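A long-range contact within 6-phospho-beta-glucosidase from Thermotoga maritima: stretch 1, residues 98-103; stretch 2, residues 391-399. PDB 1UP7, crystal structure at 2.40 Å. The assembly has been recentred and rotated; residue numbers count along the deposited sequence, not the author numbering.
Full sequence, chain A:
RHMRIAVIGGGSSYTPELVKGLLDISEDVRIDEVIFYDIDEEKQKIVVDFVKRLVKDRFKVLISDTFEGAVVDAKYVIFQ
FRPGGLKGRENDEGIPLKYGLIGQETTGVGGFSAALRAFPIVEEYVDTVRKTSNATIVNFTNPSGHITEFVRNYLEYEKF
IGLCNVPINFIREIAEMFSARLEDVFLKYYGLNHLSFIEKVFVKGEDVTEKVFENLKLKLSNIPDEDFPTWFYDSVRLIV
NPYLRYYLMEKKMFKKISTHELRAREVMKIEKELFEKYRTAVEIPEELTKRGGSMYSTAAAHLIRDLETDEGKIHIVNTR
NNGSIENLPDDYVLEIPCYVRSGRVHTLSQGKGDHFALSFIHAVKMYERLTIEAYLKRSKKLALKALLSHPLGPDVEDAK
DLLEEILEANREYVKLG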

# COMPACT_ATOMS: atom_id res chain seq x y z
N LYS A 98 28.73 -24.39 19.49
CA LYS A 98 28.91 -25.81 19.14
C LYS A 98 28.22 -26.24 17.84
O LYS A 98 28.59 -27.25 17.25
CB LYS A 98 28.48 -26.73 20.28
CG LYS A 98 26.98 -26.76 20.52
CD LYS A 98 26.58 -27.73 21.63
CE LYS A 98 26.93 -27.22 23.03
NZ LYS A 98 26.25 -25.98 23.39
N TYR A 99 27.22 -25.49 17.42
CA TYR A 99 26.50 -25.76 16.18
C TYR A 99 27.10 -25.09 14.96
O TYR A 99 26.56 -25.23 13.87
CB TYR A 99 25.03 -25.33 16.31
CG TYR A 99 24.32 -25.99 17.44
CD1 TYR A 99 23.66 -27.21 17.27
CD2 TYR A 99 24.29 -25.40 18.72
CE1 TYR A 99 22.97 -27.82 18.34
CE2 TYR A 99 23.64 -26.00 19.78
CZ TYR A 99 22.97 -27.20 19.59
OH TYR A 99 22.31 -27.80 20.66
N GLY A 100 28.20 -24.37 15.14
CA GLY A 100 28.82 -23.60 14.06
C GLY A 100 28.06 -22.31 13.77
O GLY A 100 28.08 -21.80 12.67
N LEU A 101 27.35 -21.80 14.77
CA LEU A 101 26.49 -20.64 14.61
C LEU A 101 27.06 -19.47 15.38
O LEU A 101 27.70 -19.68 16.42
CB LEU A 101 25.11 -20.98 15.17
CG LEU A 101 23.99 -21.53 14.26
CD1 LEU A 101 24.38 -21.88 12.78
CD2 LEU A 101 23.15 -22.64 14.93
N ILE A 102 26.81 -18.26 14.88
CA ILE A 102 27.17 -17.05 15.58
C ILE A 102 26.51 -17.01 16.96
O ILE A 102 25.29 -17.22 17.11
CB ILE A 102 26.73 -15.81 14.77
CG1 ILE A 102 27.59 -15.67 13.50
CG2 ILE A 102 26.79 -14.55 15.68
CD1 ILE A 102 29.00 -15.43 13.83
N GLY A 103 27.32 -16.79 17.99
CA GLY A 103 26.78 -16.52 19.31
C GLY A 103 27.07 -15.09 19.73
O GLY A 103 28.22 -14.70 19.92
N PRO A 391 18.43 -15.39 9.22
CA PRO A 391 19.58 -15.58 8.31
C PRO A 391 20.76 -16.25 9.00
O PRO A 391 21.55 -16.86 8.32
CB PRO A 391 19.94 -14.15 7.87
CG PRO A 391 18.62 -13.37 7.97
CD PRO A 391 17.90 -14.00 9.16
N LEU A 392 20.87 -16.12 10.32
CA LEU A 392 22.01 -16.67 11.07
C LEU A 392 21.59 -17.83 11.97
O LEU A 392 22.37 -18.29 12.82
CB LEU A 392 22.70 -15.59 11.91
CG LEU A 392 23.36 -14.41 11.15
CD1 LEU A 392 23.67 -13.26 12.13
CD2 LEU A 392 24.63 -14.85 10.46
N GLY A 393 20.36 -18.33 11.76
CA GLY A 393 19.86 -19.49 12.48
C GLY A 393 20.39 -20.84 12.00
O GLY A 393 21.21 -20.92 11.10
N PRO A 394 19.94 -21.90 12.65
CA PRO A 394 20.40 -23.27 12.35
C PRO A 394 19.90 -23.82 11.01
O PRO A 394 18.85 -23.44 10.53
CB PRO A 394 19.76 -24.08 13.49
CG PRO A 394 18.52 -23.32 13.82
CD PRO A 394 18.95 -21.89 13.74
N ASP A 395 20.69 -24.69 10.41
CA ASP A 395 20.19 -25.62 9.43
C ASP A 395 19.13 -26.54 10.10
O ASP A 395 19.14 -26.74 11.31
CB ASP A 395 21.37 -26.47 8.95
CG ASP A 395 22.17 -25.83 7.82
OD1 ASP A 395 21.94 -24.67 7.47
OD2 ASP A 395 23.08 -26.44 7.20
N VAL A 396 18.23 -27.09 9.29
CA VAL A 396 17.24 -28.06 9.75
C VAL A 396 17.82 -29.13 10.66
O VAL A 396 17.24 -29.39 11.73
CB VAL A 396 16.49 -28.66 8.54
CG1 VAL A 396 15.79 -29.97 8.91
CG2 VAL A 396 15.49 -27.59 8.01
N GLU A 397 18.96 -29.70 10.29
CA GLU A 397 19.60 -30.78 11.08
C GLU A 397 19.96 -30.37 12.51
O GLU A 397 20.12 -31.23 13.35
CB GLU A 397 20.86 -31.38 10.37
CG GLU A 397 22.02 -30.39 10.18
CD GLU A 397 23.31 -31.00 9.62
OE1 GLU A 397 23.92 -31.86 10.30
OE2 GLU A 397 23.76 -30.58 8.50
N ASP A 398 20.13 -29.09 12.79
CA ASP A 398 20.51 -28.66 14.14
C ASP A 398 19.40 -27.97 14.90
O ASP A 398 19.55 -27.72 16.10
CB ASP A 398 21.68 -27.68 14.11
CG ASP A 398 22.94 -28.28 13.52
OD1 ASP A 398 23.36 -29.35 13.98
OD2 ASP A 398 23.57 -27.72 12.60
N ALA A 399 18.31 -27.60 14.22
CA ALA A 399 17.32 -26.71 14.82
C ALA A 399 16.67 -27.28 16.10
O ALA A 399 16.53 -26.57 17.09
CB ALA A 399 16.28 -26.23 13.79
O HOH W 1 25.22 -18.17 12.57
O HOH W 2 23.05 -16.98 15.28

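No direct hydrogen bond joins these two stretches, which lie at least 290 residues apart in sequence wherever they touch. The contact consists of a small patch of side-chain packing, 292 Å² summed over both sides, with two bridging waters.

L101 is the centre of the patch. Its CA-to-CB bond points toward the second stretch, and its isobutyl group meets three consecutive residues there: CG lies 3.9 Å from L392 O, CD1 lies 3.7 Å from G393 O, and CD2 comes within 3.8 Å of P394 CA and 4.0 Å of P394 CB. Of these, the last is the apolar side-chain pair; the first two set methine and methyl carbons against backbone carbonyls. The conformation is unusual, with chi1 at -93° and chi2 at 7°, both between wells. A chi2 so near zero almost eclipses CD1 with CA, a strained arrangement for leucine. In this pose CD1 is the methyl nearer the G393 carbonyl and CD2 the one nearer P394, though L101 CD1 also lies 4.2 Å from P394 CA. At 2.40 Å, an off-well leucine deserves some caution as a design template.

I102 and L392 make a more conventional pair. Both CA-to-CB bonds point toward the opposing stretch, and both side chains sit in ordinary wells, I102 with chi1 and chi2 both m, L392 with chi1 m and chi2 t. The approach is looser, 4.3 Å from I102 CG1 to L392 CD2. Beside it the backbones are joined through water. Water 1 accepts from I102 N at 2.8 Å and donates to L392 O at 2.9 Å; water 2 donates to both I102 O and L392 O, each at 2.9 Å. L392 O is thus served by both waters while L101 CG packs near it, so a carbonyl lying against a leucine is still satisfied.

At the other end, Y99 takes chi1 m (-57°) and chi2 -89°, and its ring meets D398 obliquely, CD1 to CB at 3.8 Å. D398 CB is the nearest atom, but its carboxylate carbon and OD1 lie almost as close to Y99 CD1. The aspartate has chi1 m (-62°). Y99 OH and D398 OD2 do not pair with each other, being 8.2 Å apart, and each is hydrogen-bonded elsewhere in the structure. Within the second stretch, D398 N donates to D395 O at 2.9 Å.

Two of the glycines can be accounted for: G100 by its positive phi of 76°, which by itself favours glycine, and G393 by an ideal CB that would clash with P394 CD at 2.8 Å.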